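Local coordinates for YARHG domain-containing protein (PDB 4G2A) that is of unknown function but may bind a nutrient, as a two-domain protein that joins a strand-rich part to a helical YARHG domain, at residues D3-G8 with A147-M152; G42-N47 with H155-V160; V179-P184 with L231-G236; P184-S189 with A212-I217. All blocks are in the same frame, centred on the assembly; numbering follows the deposited sequence. Where two conformers were deposited one is given.

Contact 1. Residues D3-G8 with A147-M152; sequences DTAVGG and ATYDVM. With SO4 (sulfate ion), chain K.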
loop_
_atom_site.group_PDB
_atom_site.type_symbol
_atom_site.label_atom_id
_atom_site.label_comp_id
_atom_site.label_asym_id
_atom_site.label_seq_id
_atom_site.Cartn_x
_atom_site.Cartn_y
_atom_site.Cartn_z
ATOM N N ASP A 3 9.708 -10.454 -9.278
ATOM C CA ASP A 3 10.017 -9.062 -8.971
ATOM C C ASP A 3 9.175 -8.509 -7.826
ATOM O O ASP A 3 9.666 -7.724 -7.017
ATOM C CB ASP A 3 9.778 -8.182 -10.216
ATOM C CG ASP A 3 10.704 -8.405 -11.399
ATOM O OD1 ASP A 3 11.698 -9.175 -11.250
ATOM O OD2 ASP A 3 10.449 -7.792 -12.481
ATOM N N THR A 4 7.902 -8.868 -7.805
ATOM C CA THR A 4 6.938 -8.338 -6.860
ATOM C C THR A 4 6.248 -9.425 -6.054
ATOM O O THR A 4 5.772 -10.412 -6.626
ATOM C CB THR A 4 5.875 -7.529 -7.663
ATOM O OG1 THR A 4 6.547 -6.565 -8.468
ATOM C CG2 THR A 4 4.812 -6.839 -6.773
ATOM N N ALA A 5 6.151 -9.214 -4.733
ATOM C CA ALA A 5 5.320 -10.058 -3.892
ATOM C C ALA A 5 3.992 -9.314 -3.765
ATOM O O ALA A 5 3.915 -8.262 -3.119
ATOM C CB ALA A 5 5.975 -10.317 -2.553
ATOM N N VAL A 6 2.989 -9.798 -4.511
ATOM C CA VAL A 6 1.635 -9.264 -4.643
ATOM C C VAL A 6 0.842 -9.551 -3.356
ATOM O O VAL A 6 0.754 -10.710 -2.905
ATOM C CB VAL A 6 0.963 -9.846 -5.928
ATOM C CG1 VAL A 6 -0.493 -9.407 -6.061
ATOM C CG2 VAL A 6 1.739 -9.433 -7.175
ATOM N N GLY A 7 0.291 -8.474 -2.776
ATOM C CA GLY A 7 -0.460 -8.532 -1.529
ATOM C C GLY A 7 -1.960 -8.298 -1.607
ATOM O O GLY A 7 -2.673 -8.568 -0.640
ATOM N N GLY A 8 -2.441 -7.811 -2.742
ATOM C CA GLY A 8 -3.856 -7.490 -2.931
ATOM C C GLY A 8 -4.087 -5.997 -2.879
ATOM O O GLY A 8 -3.180 -5.231 -2.536
ATOM N N ALA A 147 0.693 -6.652 2.277
ATOM C CA ALA A 147 1.351 -5.425 1.870
ATOM C C ALA A 147 2.354 -5.720 0.765
ATOM O O ALA A 147 3.434 -6.265 1.014
ATOM C CB ALA A 147 2.003 -4.742 3.058
ATOM N N THR A 148 1.948 -5.389 -0.473
ATOM C CA THR A 148 2.715 -5.534 -1.703
ATOM C C THR A 148 4.108 -4.904 -1.523
ATOM O O THR A 148 4.258 -3.817 -0.959
ATOM C CB THR A 148 1.909 -4.924 -2.894
ATOM O OG1 THR A 148 0.752 -5.715 -3.052
ATOM C CG2 THR A 148 2.645 -4.966 -4.226
ATOM N N TYR A 149 5.118 -5.620 -1.996
ATOM C CA TYR A 149 6.482 -5.159 -1.935
ATOM C C TYR A 149 7.263 -5.757 -3.120
ATOM O O TYR A 149 6.872 -6.779 -3.673
ATOM C CB TYR A 149 7.120 -5.465 -0.552
ATOM C CG TYR A 149 7.316 -6.935 -0.258
ATOM C CD1 TYR A 149 6.313 -7.685 0.349
ATOM C CD2 TYR A 149 8.519 -7.572 -0.558
ATOM C CE1 TYR A 149 6.490 -9.041 0.625
ATOM C CE2 TYR A 149 8.705 -8.925 -0.292
ATOM C CZ TYR A 149 7.693 -9.654 0.313
ATOM O OH TYR A 149 7.883 -10.982 0.587
ATOM N N ASP A 150 8.355 -5.104 -3.520
ATOM C CA ASP A 150 9.123 -5.584 -4.660
ATOM C C ASP A 150 10.640 -5.579 -4.409
ATOM O O ASP A 150 11.105 -5.093 -3.367
ATOM C CB ASP A 150 8.776 -4.783 -5.932
ATOM C CG ASP A 150 8.971 -3.293 -5.832
ATOM O OD1 ASP A 150 9.962 -2.859 -5.185
ATOM O OD2 ASP A 150 8.234 -2.562 -6.516
ATOM N N VAL A 151 11.389 -6.132 -5.388
ATOM C CA VAL A 151 12.852 -6.305 -5.418
ATOM C C VAL A 151 13.636 -4.958 -5.433
ATOM O O VAL A 151 14.858 -4.996 -5.335
ATOM C CB VAL A 151 13.288 -7.217 -6.596
ATOM C CG1 VAL A 151 12.790 -8.645 -6.377
ATOM C CG2 VAL A 151 12.811 -6.678 -7.951
HETATM N N MSE A 152 12.951 -3.796 -5.558
HETATM C CA MSE A 152 13.543 -2.454 -5.543
HETATM C C MSE A 152 13.454 -1.875 -4.134
HETATM O O MSE A 152 14.026 -0.818 -3.850
HETATM C CB MSE A 152 12.827 -1.533 -6.552
HETATM C CG MSE A 152 12.734 -2.111 -7.966
HETATM SE SE MSE A 152 14.422 -2.079 -8.935
HETATM C CE MSE A 152 15.168 -3.737 -8.418
HETATM S S SO4 K . 6.514 -10.739 -11.319
HETATM O O1 SO4 K . 6.427 -11.049 -9.888
HETATM O O2 SO4 K . 7.677 -11.418 -11.909
HETATM O O3 SO4 K . 5.292 -11.215 -11.983
HETATM O O4 SO4 K . 6.640 -9.286 -11.494
HETATM O O HOH W 1 -0.690 -4.236 -0.822
HETATM O O HOH W 2 -1.248 -4.402 -4.764
#
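Thr148 and Gly7 meet where a short antiparallel pairing runs out, a worked example of a side chain taking over from the backbone. Before that point the pairing is regular. Ala5 N and Tyr149 O bond at 2.8 Å and Tyr149 N returns the bond to Ala5 O, while Val151 N reaches Asp3 O at the opposite end. Followed outward, Thr148 starts against the facing backbone: Thr148 CB lies 3.9 Å from Ala5 O, and its CG2 rests on the same oxygen. Thr148 OG1, anti to the carbonyl carbon (chi1 -65°), turns instead to Gly7 N and accepts its N-H at 2.8 Å, a backbone donor satisfied by a hydroxyl. Thr148 CG2 also touches Thr4 CG2 at 3.8 Å. Water 2 also bonds OG1 and donates a hydrogen bond to Gly8 O. On the face that carries Ala5 and Tyr149, Ala5 CB sits over the Tyr149 ring in a CH-pi contact, 3.6 Å from the centroid and 22° off the normal, shifted toward CZ and CE1. A sulfate, probably from the crystallisation liquor, makes weak bonds to the backbone N of Asp3 and Thr4. Strand 4-6 is thus a short piece held between two partners: strand 76-77 runs parallel to it along one side, through Val6, and strand 136-150 antiparallel along the other, continued beyond by strand 155-160, whose Trp156 bonds the backbone of Thr148.

Contact 2. Residues G42-N47 with H155-V160; sequences GSWHYN and HWVRYV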
loop_
_atom_site.group_PDB
_atom_site.type_symbol
_atom_site.label_atom_id
_atom_site.label_comp_id
_atom_site.label_asym_id
_atom_site.label_seq_id
_atom_site.Cartn_x
_atom_site.Cartn_y
_atom_site.Cartn_z
ATOM N N GLY A 42 3.349 -7.637 6.699
ATOM C CA GLY A 42 2.586 -6.399 6.739
ATOM C C GLY A 42 1.211 -6.545 6.119
ATOM O O GLY A 42 0.958 -7.441 5.296
ATOM N N SER A 43 0.302 -5.669 6.537
ATOM C CA SER A 43 -1.064 -5.673 6.049
ATOM C C SER A 43 -1.607 -4.252 5.953
ATOM O O SER A 43 -1.065 -3.323 6.551
ATOM C CB SER A 43 -1.958 -6.515 6.961
ATOM O OG SER A 43 -1.798 -6.178 8.333
ATOM N N TRP A 44 -2.651 -4.101 5.128
ATOM C CA TRP A 44 -3.435 -2.893 4.965
ATOM C C TRP A 44 -4.884 -3.218 5.307
ATOM O O TRP A 44 -5.421 -4.232 4.841
ATOM C CB TRP A 44 -3.318 -2.325 3.545
ATOM C CG TRP A 44 -1.953 -1.816 3.207
ATOM C CD1 TRP A 44 -1.021 -2.433 2.433
ATOM C CD2 TRP A 44 -1.376 -0.566 3.613
ATOM N NE1 TRP A 44 0.110 -1.665 2.352
ATOM C CE2 TRP A 44 -0.082 -0.503 3.057
ATOM C CE3 TRP A 44 -1.845 0.532 4.359
ATOM C CZ2 TRP A 44 0.752 0.609 3.218
ATOM C CZ3 TRP A 44 -0.999 1.618 4.560
ATOM C CH2 TRP A 44 0.272 1.661 3.971
ATOM N N HIS A 45 -5.502 -2.364 6.132
ATOM C CA HIS A 45 -6.897 -2.475 6.549
ATOM C C HIS A 45 -7.684 -1.341 5.917
ATOM O O HIS A 45 -7.388 -0.173 6.137
ATOM C CB HIS A 45 -7.009 -2.466 8.081
ATOM C CG HIS A 45 -8.401 -2.658 8.596
ATOM N ND1 HIS A 45 -8.793 -2.128 9.811
ATOM C CD2 HIS A 45 -9.457 -3.297 8.039
ATOM C CE1 HIS A 45 -10.061 -2.470 9.958
ATOM N NE2 HIS A 45 -10.502 -3.173 8.915
ATOM N N TYR A 46 -8.674 -1.700 5.112
ATOM C CA TYR A 46 -9.514 -0.772 4.367
ATOM C C TYR A 46 -10.873 -0.606 5.007
ATOM O O TYR A 46 -11.585 -1.598 5.190
ATOM C CB TYR A 46 -9.713 -1.270 2.919
ATOM C CG TYR A 46 -8.450 -1.461 2.109
ATOM C CD1 TYR A 46 -7.592 -2.533 2.359
ATOM C CD2 TYR A 46 -8.189 -0.669 0.998
ATOM C CE1 TYR A 46 -6.449 -2.742 1.585
ATOM C CE2 TYR A 46 -7.059 -0.874 0.213
ATOM C CZ TYR A 46 -6.186 -1.908 0.512
ATOM O OH TYR A 46 -5.068 -2.088 -0.266
ATOM N N ASN A 47 -11.234 0.643 5.362
ATOM C CA ASN A 47 -12.576 0.977 5.837
ATOM C C ASN A 47 -13.112 1.963 4.810
ATOM O O ASN A 47 -12.592 3.076 4.689
ATOM C CB ASN A 47 -12.585 1.519 7.249
ATOM C CG ASN A 47 -12.202 0.518 8.295
ATOM O OD1 ASN A 47 -11.043 0.436 8.704
ATOM N ND2 ASN A 47 -13.187 -0.167 8.848
ATOM N N HIS A 155 7.142 -0.457 -1.293
ATOM C CA HIS A 155 5.875 -0.904 -0.703
ATOM C C HIS A 155 4.805 -0.196 -1.519
ATOM O O HIS A 155 4.934 1.001 -1.800
ATOM C CB HIS A 155 5.783 -0.576 0.792
ATOM C CG HIS A 155 6.174 -1.699 1.711
ATOM N ND1 HIS A 155 7.493 -1.873 2.126
ATOM C CD2 HIS A 155 5.396 -2.609 2.347
ATOM C CE1 HIS A 155 7.477 -2.908 2.956
ATOM N NE2 HIS A 155 6.244 -3.392 3.113
ATOM N N TRP A 156 3.844 -0.944 -2.024
ATOM C CA TRP A 156 2.782 -0.390 -2.859
ATOM C C TRP A 156 1.433 -0.478 -2.165
ATOM O O TRP A 156 1.053 -1.532 -1.659
ATOM C CB TRP A 156 2.710 -1.124 -4.200
ATOM C CG TRP A 156 3.847 -0.826 -5.127
ATOM C CD1 TRP A 156 4.972 -1.570 -5.311
ATOM C CD2 TRP A 156 3.927 0.263 -6.062
ATOM N NE1 TRP A 156 5.768 -0.995 -6.268
ATOM C CE2 TRP A 156 5.155 0.136 -6.746
ATOM C CE3 TRP A 156 3.084 1.353 -6.371
ATOM C CZ2 TRP A 156 5.562 1.046 -7.738
ATOM C CZ3 TRP A 156 3.484 2.250 -7.356
ATOM C CH2 TRP A 156 4.721 2.105 -8.013
ATOM N N VAL A 157 0.713 0.631 -2.142
ATOM C CA VAL A 157 -0.643 0.688 -1.595
ATOM C C VAL A 157 -1.469 1.190 -2.769
ATOM O O VAL A 157 -1.079 2.149 -3.433
ATOM C CB VAL A 157 -0.801 1.469 -0.250
ATOM C CG1 VAL A 157 0.089 2.699 -0.197
ATOM C CG2 VAL A 157 -2.252 1.828 0.046
ATOM N N ARG A 158 -2.488 0.414 -3.142
ATOM C CA ARG A 158 -3.283 0.719 -4.324
ATOM C C ARG A 158 -4.761 0.627 -4.033
ATOM O O ARG A 158 -5.185 -0.060 -3.108
ATOM C CB ARG A 158 -2.930 -0.225 -5.498
ATOM C CG ARG A 158 -1.476 -0.658 -5.622
ATOM C CD ARG A 158 -1.362 -1.649 -6.742
ATOM N NE ARG A 158 -0.171 -2.503 -6.683
ATOM C CZ ARG A 158 0.996 -2.213 -7.254
ATOM N NH1 ARG A 158 1.164 -1.056 -7.890
ATOM N NH2 ARG A 158 2.000 -3.077 -7.202
ATOM N N TYR A 159 -5.543 1.315 -4.861
ATOM C CA TYR A 159 -7.002 1.351 -4.825
ATOM C C TYR A 159 -7.516 1.709 -6.217
ATOM O O TYR A 159 -7.141 2.759 -6.733
ATOM C CB TYR A 159 -7.501 2.344 -3.772
ATOM C CG TYR A 159 -8.939 2.121 -3.364
ATOM C CD1 TYR A 159 -9.986 2.662 -4.106
ATOM C CD2 TYR A 159 -9.258 1.333 -2.260
ATOM C CE1 TYR A 159 -11.309 2.443 -3.751
ATOM C CE2 TYR A 159 -10.583 1.123 -1.884
ATOM C CZ TYR A 159 -11.606 1.696 -2.624
ATOM O OH TYR A 159 -12.919 1.506 -2.265
ATOM N N VAL A 160 -8.356 0.829 -6.828
ATOM C CA VAL A 160 -8.923 1.051 -8.162
ATOM C C VAL A 160 -10.098 2.052 -8.070
ATOM O O VAL A 160 -11.097 1.793 -7.401
ATOM C CB VAL A 160 -9.325 -0.255 -8.880
ATOM C CG1 VAL A 160 -9.983 0.036 -10.231
ATOM C CG2 VAL A 160 -8.116 -1.181 -9.051
HETATM O O HOH W 3 2.448 -2.199 0.557
HETATM O O HOH W 4 -2.426 -2.233 -1.992
#
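Trp44 and Val157 form the close-packed half of an interface in which strands face each other without pairing. The axes of 43-47 and 155-160 pass 9.5 Å apart at -22°, values consistent with aligned face-to-face packing of beta layers, and the space between is spanned by side chains and two waters. The indole, with CG anti to the carbonyl carbon (chi1 -67°), offers one face to Val157. Val157 CB stands 4.2 Å from the centroid of the Trp44 six-membered ring in a CH-pi contact, displaced toward CE2 and CZ2, and the two side chains cross at about a right angle. Further along, Tyr46 and Tyr159 slide past each other in opposite directions. They meet edge against edge, CD2 of Tyr46 lying 4.0 Å from CD2 of Tyr159. The looser part is hydrated: where the rings stop short of strand 155-160, the waters bridge the distance. Water 3 lies in the plane of the indole, accepts from Trp44 NE1 at 3.0 Å and donates to Trp156 O at 2.7 Å. Water 4 bonds Tyr46 OH at 3.2 Å and accepts from Arg158 N at 2.9 Å. The chemistry is therefore divided: aromatic and aliphatic surfaces provide the direct touch, whereas the polar ends of Trp44 and Tyr46, although buried, reach the facing backbone through water, so their hydrogen-bonding needs can be met without the strands coming closer.

Contact 3. Residues V179-P184 with L231-G236; sequences VIPNTP and LCLFTG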
loop_
_atom_site.group_PDB
_atom_site.type_symbol
_atom_site.label_atom_id
_atom_site.label_comp_id
_atom_site.label_asym_id
_atom_site.label_seq_id
_atom_site.Cartn_x
_atom_site.Cartn_y
_atom_site.Cartn_z
ATOM N N VAL A 179 -4.252 7.340 3.404
ATOM C CA VAL A 179 -3.295 6.241 3.597
ATOM C C VAL A 179 -2.482 6.541 4.871
ATOM O O VAL A 179 -1.929 7.635 5.011
ATOM C CB VAL A 179 -2.413 5.979 2.371
ATOM C CG1 VAL A 179 -1.345 4.923 2.691
ATOM C CG2 VAL A 179 -3.270 5.545 1.180
ATOM N N ILE A 180 -2.518 5.603 5.833
ATOM C CA ILE A 180 -1.909 5.708 7.173
ATOM C C ILE A 180 -1.015 4.495 7.408
ATOM O O ILE A 180 -1.480 3.487 7.936
ATOM C CB ILE A 180 -2.992 5.842 8.303
ATOM C CG1 ILE A 180 -4.070 6.855 7.929
ATOM C CG2 ILE A 180 -2.368 6.171 9.685
ATOM C CD1 ILE A 180 -5.410 6.531 8.483
ATOM N N PRO A 181 0.285 4.599 7.073
ATOM C CA PRO A 181 1.179 3.434 7.227
ATOM C C PRO A 181 1.395 2.967 8.672
ATOM O O PRO A 181 1.659 1.782 8.886
ATOM C CB PRO A 181 2.491 3.922 6.608
ATOM C CG PRO A 181 2.093 5.026 5.676
ATOM C CD PRO A 181 0.975 5.716 6.388
ATOM N N ASN A 182 1.314 3.894 9.657
ATOM C CA ASN A 182 1.518 3.620 11.080
ATOM C C ASN A 182 2.982 3.250 11.401
ATOM O O ASN A 182 3.269 2.680 12.461
ATOM C CB ASN A 182 0.548 2.552 11.586
ATOM C CG ASN A 182 -0.848 3.082 11.708
ATOM O OD1 ASN A 182 -1.088 4.114 12.322
ATOM N ND2 ASN A 182 -1.799 2.394 11.133
ATOM N N THR A 183 3.902 3.592 10.488
ATOM C CA THR A 183 5.353 3.399 10.624
ATOM C C THR A 183 6.016 4.573 9.895
ATOM O O THR A 183 5.386 5.077 8.966
ATOM C CB THR A 183 5.798 2.011 10.083
ATOM O OG1 THR A 183 7.151 1.746 10.483
ATOM C CG2 THR A 183 5.696 1.891 8.565
ATOM N N PRO A 184 7.247 5.045 10.232
ATOM C CA PRO A 184 7.825 6.168 9.453
ATOM C C PRO A 184 8.051 5.786 7.981
ATOM O O PRO A 184 8.465 4.661 7.685
ATOM C CB PRO A 184 9.135 6.492 10.196
ATOM C CG PRO A 184 8.953 5.915 11.557
ATOM C CD PRO A 184 8.153 4.658 11.335
ATOM N N LEU A 231 0.235 4.587 -4.693
ATOM C CA LEU A 231 1.155 5.181 -3.740
ATOM C C LEU A 231 2.279 4.205 -3.427
ATOM O O LEU A 231 2.068 3.111 -2.898
ATOM C CB LEU A 231 0.401 5.636 -2.475
ATOM C CG LEU A 231 1.171 6.419 -1.418
ATOM C CD1 LEU A 231 1.639 7.768 -1.951
ATOM C CD2 LEU A 231 0.309 6.631 -0.190
ATOM N N CYS A 232 3.470 4.615 -3.814
ATOM C CA CYS A 232 4.715 3.895 -3.631
ATOM C C CYS A 232 5.484 4.494 -2.426
ATOM O O CYS A 232 5.792 5.697 -2.415
ATOM C CB CYS A 232 5.529 3.964 -4.915
ATOM S SG CYS A 232 6.970 2.890 -4.916
ATOM N N LEU A 233 5.760 3.661 -1.410
ATOM C CA LEU A 233 6.403 4.097 -0.161
ATOM C C LEU A 233 7.651 3.343 0.204
ATOM O O LEU A 233 7.784 2.154 -0.106
ATOM C CB LEU A 233 5.434 3.933 1.030
ATOM C CG LEU A 233 4.126 4.716 1.031
ATOM C CD1 LEU A 233 3.259 4.292 2.209
ATOM C CD2 LEU A 233 4.376 6.208 1.055
ATOM N N PHE A 234 8.537 4.020 0.947
ATOM C CA PHE A 234 9.708 3.398 1.537
ATOM C C PHE A 234 9.453 3.287 3.020
ATOM O O PHE A 234 9.046 4.260 3.636
ATOM C CB PHE A 234 11.020 4.186 1.264
ATOM C CG PHE A 234 11.814 3.762 0.054
ATOM C CD1 PHE A 234 12.322 2.470 -0.050
ATOM C CD2 PHE A 234 12.102 4.668 -0.958
ATOM C CE1 PHE A 234 13.047 2.078 -1.173
ATOM C CE2 PHE A 234 12.830 4.279 -2.082
ATOM C CZ PHE A 234 13.299 2.985 -2.181
ATOM N N THR A 235 9.676 2.114 3.585
ATOM C CA THR A 235 9.607 1.875 5.022
ATOM C C THR A 235 11.053 1.892 5.498
ATOM O O THR A 235 11.959 1.855 4.660
ATOM C CB THR A 235 8.881 0.566 5.320
ATOM O OG1 THR A 235 9.539 -0.465 4.597
ATOM C CG2 THR A 235 7.403 0.609 4.975
ATOM N N GLY A 236 11.269 1.967 6.808
ATOM C CA GLY A 236 12.603 2.053 7.400
ATOM C C GLY A 236 13.603 0.986 6.990
ATOM O O GLY A 236 14.603 1.290 6.329
HETATM O O HOH W 5 9.284 2.425 8.728
#
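Val179 and Leu231 meet tip to tip through their torsions: CG1 of Val179 is anti to its backbone N (chi1 174°), CG of Leu231 is sent across in the same way (chi1 -174°), and the second torsion of Leu231 (chi2 65°, to CD1) then leaves CD2 as the methyl that meets Val179. Leu231 CD2 lies 3.7 Å from Val179 CG1 and 3.8 Å from Val179 CB. Next along, Leu233 reaches across with its chain extended to CD1, and that methyl touches CG of the Pro181 ring at 3.7 Å, the side chains crossing at about a right angle. Packing thins toward the far end, where the methyls CG2 of Thr183 and CG2 of Thr235 stand 4.2 Å apart. There the chemistry turns polar. Water 5 accepts the N-H of Gly236 at 2.8 Å, donates to Pro184 O at 2.6 Å and bonds Thr183 OG1 at 2.8 Å, so a single solvent molecule joins the turn after strand 174-180 to the first residue of helix 236-250. Thr235, at the N-cap position, has its hydroxyl bonded to Ser238 OG. The two segments belong to facing layers. Strand 174-180 is paired with strands 21-33 and 215-220, strand 229-235 with strands 155-160 and 185-187. Val157 packs on Val179 and Leu231, Tyr216 on Pro181, Leu231 and Leu233, while Cys232 is tied by a disulfide to Cys188, just after the neighbouring strand 185-187.

Contact 4. Residues P184-S189 with A212-I217; sequences PTRLCS and ADRKYI. With SO4 (sulfate ion), chain H; SO4 (sulfate ion), chain G.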
loop_
_atom_site.group_PDB
_atom_site.type_symbol
_atom_site.label_atom_id
_atom_site.label_comp_id
_atom_site.label_asym_id
_atom_site.label_seq_id
_atom_site.Cartn_x
_atom_site.Cartn_y
_atom_site.Cartn_z
ATOM N N PRO A 184 7.247 5.045 10.232
ATOM C CA PRO A 184 7.825 6.168 9.453
ATOM C C PRO A 184 8.051 5.786 7.981
ATOM O O PRO A 184 8.465 4.661 7.685
ATOM C CB PRO A 184 9.135 6.492 10.196
ATOM C CG PRO A 184 8.953 5.915 11.557
ATOM C CD PRO A 184 8.153 4.658 11.335
ATOM N N THR A 185 7.655 6.676 7.057
ATOM C CA THR A 185 7.773 6.448 5.616
ATOM C C THR A 185 8.218 7.698 4.873
ATOM O O THR A 185 8.192 8.809 5.400
ATOM C CB THR A 185 6.413 5.976 4.966
ATOM O OG1 THR A 185 5.446 7.008 5.095
ATOM C CG2 THR A 185 5.871 4.678 5.537
ATOM N N ARG A 186 8.598 7.483 3.627
ATOM C CA ARG A 186 8.915 8.459 2.591
ATOM C C ARG A 186 8.333 7.955 1.280
ATOM O O ARG A 186 8.215 6.736 1.092
ATOM C CB ARG A 186 10.443 8.670 2.439
ATOM C CG ARG A 186 11.080 9.627 3.443
ATOM C CD ARG A 186 10.396 10.982 3.452
ATOM N NE ARG A 186 10.936 11.890 4.460
ATOM C CZ ARG A 186 10.542 11.941 5.726
ATOM N NH1 ARG A 186 9.635 11.085 6.184
ATOM N NH2 ARG A 186 11.089 12.815 6.560
ATOM N N LEU A 187 7.993 8.868 0.356
ATOM C CA LEU A 187 7.564 8.461 -0.980
ATOM C C LEU A 187 8.789 7.967 -1.719
ATOM O O LEU A 187 9.868 8.524 -1.507
ATOM C CB LEU A 187 6.936 9.636 -1.767
ATOM C CG LEU A 187 5.738 10.320 -1.192
ATOM C CD1 LEU A 187 5.392 11.555 -2.013
ATOM C CD2 LEU A 187 4.576 9.386 -1.109
ATOM N N CYS A 188 8.642 6.981 -2.618
ATOM C CA CYS A 188 9.782 6.532 -3.413
ATOM C C CYS A 188 10.178 7.628 -4.408
ATOM O O CYS A 188 11.331 7.684 -4.801
ATOM C CB CYS A 188 9.483 5.215 -4.113
ATOM S SG CYS A 188 8.901 3.905 -3.000
ATOM N N SER A 189 9.244 8.532 -4.757
ATOM C CA SER A 189 9.479 9.705 -5.607
ATOM C C SER A 189 10.271 10.809 -4.830
ATOM O O SER A 189 10.779 11.746 -5.461
ATOM C CB SER A 189 8.155 10.258 -6.148
ATOM O OG SER A 189 7.294 10.787 -5.153
ATOM N N ALA A 212 5.866 8.013 12.757
ATOM C CA ALA A 212 4.923 6.907 12.564
ATOM C C ALA A 212 3.505 7.396 12.243
ATOM O O ALA A 212 2.673 6.608 11.809
ATOM C CB ALA A 212 4.894 6.046 13.817
ATOM N N ASP A 213 3.239 8.693 12.431
ATOM C CA ASP A 213 1.936 9.300 12.202
ATOM C C ASP A 213 1.850 10.050 10.856
ATOM O O ASP A 213 0.844 10.705 10.605
ATOM C CB ASP A 213 1.612 10.241 13.378
ATOM C CG ASP A 213 1.583 9.541 14.733
ATOM O OD1 ASP A 213 0.920 8.480 14.844
ATOM O OD2 ASP A 213 2.216 10.060 15.685
ATOM N N ARG A 214 2.875 9.929 9.985
ATOM C CA ARG A 214 2.909 10.573 8.668
ATOM C C ARG A 214 1.844 9.928 7.774
ATOM O O ARG A 214 1.891 8.732 7.544
ATOM C CB ARG A 214 4.312 10.494 8.053
ATOM C CG ARG A 214 4.596 11.597 7.041
ATOM C CD ARG A 214 5.745 11.228 6.112
ATOM N NE ARG A 214 6.346 12.402 5.470
ATOM C CZ ARG A 214 6.728 12.445 4.199
ATOM N NH1 ARG A 214 6.571 11.387 3.415
ATOM N NH2 ARG A 214 7.288 13.539 3.706
ATOM N N LYS A 215 0.822 10.710 7.389
ATOM C CA LYS A 215 -0.362 10.303 6.610
ATOM C C LYS A 215 -0.371 10.970 5.251
ATOM O O LYS A 215 0.153 12.078 5.116
ATOM C CB LYS A 215 -1.655 10.691 7.350
ATOM C CG LYS A 215 -1.901 9.951 8.647
ATOM C CD LYS A 215 -2.990 10.636 9.502
ATOM C CE LYS A 215 -2.446 11.657 10.467
ATOM N NZ LYS A 215 -1.688 11.027 11.584
ATOM N N TYR A 216 -0.988 10.305 4.256
ATOM C CA TYR A 216 -1.119 10.770 2.873
ATOM C C TYR A 216 -2.597 10.940 2.587
ATOM O O TYR A 216 -3.351 9.960 2.638
ATOM C CB TYR A 216 -0.440 9.780 1.913
ATOM C CG TYR A 216 1.005 9.523 2.296
ATOM C CD1 TYR A 216 2.013 10.416 1.931
ATOM C CD2 TYR A 216 1.350 8.444 3.106
ATOM C CE1 TYR A 216 3.337 10.220 2.335
ATOM C CE2 TYR A 216 2.669 8.242 3.526
ATOM C CZ TYR A 216 3.661 9.125 3.122
ATOM O OH TYR A 216 4.960 8.906 3.481
ATOM N N ILE A 217 -3.027 12.201 2.378
ATOM C CA ILE A 217 -4.443 12.549 2.234
ATOM C C ILE A 217 -4.773 13.218 0.891
ATOM O O ILE A 217 -4.055 14.092 0.412
ATOM C CB ILE A 217 -4.872 13.472 3.434
ATOM C CG1 ILE A 217 -4.742 12.743 4.769
ATOM C CG2 ILE A 217 -6.293 14.017 3.311
ATOM C CD1 ILE A 217 -3.743 13.340 5.640
HETATM S S SO4 H . 9.134 12.613 9.475
HETATM O O1 SO4 H . 9.305 11.154 9.443
HETATM O O2 SO4 H . 10.442 13.243 9.249
HETATM O O3 SO4 H . 8.200 13.033 8.435
HETATM O O4 SO4 H . 8.610 13.035 10.770
HETATM S S SO4 G . 14.062 13.943 4.717
HETATM O O1 SO4 G . 14.253 13.527 6.110
HETATM O O2 SO4 G . 15.120 14.872 4.326
HETATM O O3 SO4 G . 14.106 12.772 3.836
HETATM O O4 SO4 G . 12.768 14.610 4.581
HETATM O O HOH W 6 4.301 7.112 7.571
#
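Arg186 and Arg214 form a guanidinium-guanidinium stack, a like-charged pairing between Arg186 on strand 185-187 and Arg214 just ahead of strand 215-217, the axes of those strands lying 9.6 Å apart. The planes are 21° from parallel and the centres 4.2 Å apart, with Arg186 NH1 above the rim of the Arg214 group. Such proximity of charge is probably eased by nearby anions. Arg186 NH2 donates to sulfate H at 2.8 Å (O2), and NE and NH2 both donate to O4 of sulfate G; both ions probably come from the crystallisation liquor. Arg214 NH1 has a protein counterion in Glu190, its salt-bridge partner. Among the hydrogen bonds to uncharged acceptors, Arg186 NH1 also donates to Thr185 O, nearly in its own guanidinium plane, and Arg214 NH1 donates to Tyr216 OH at 3.0 Å. Water 6 joins Thr185 OG1 to Arg214 O. Apolar contact is lighter: Leu187 CD2 touches Tyr216 CE1 at 3.8 Å, and Pro184 CD approaches Ala212 CB. Thr185, Arg214 and Leu187 thus meet the phenol of Tyr216, set by CG anti to the carbonyl carbon (chi1 -55°); Tyr216 OH forms a hydrogen bond with Thr185 OG1, 2.5 Å, in which either could be donor, the threonine oxygen lying in the plane of the ring.

How the contacts relate
Contacts 2 and 3 are the buried members of the set, whereas contacts 1 and 4 are partly buried, and both of these hold sulfate. Contact 1 alone pairs backbones; the others rely mainly on side chains and waters between unpaired segments. Contact 1 uses strand 136-150 and contact 2 its neighbour 155-160, linked by Trp156 NE1 to Asp150 OD2. Contacts 2 and 3 are coupled through strands 155-160 and 229-235, and contacts 3 and 4 share Pro184, with Arg186 O and Phe234 N adding a probable bond. Aromatic and aliphatic packing with bridging waters marks the buried pair, while the sulfates and the partly exposed arginines belong to the outer contacts.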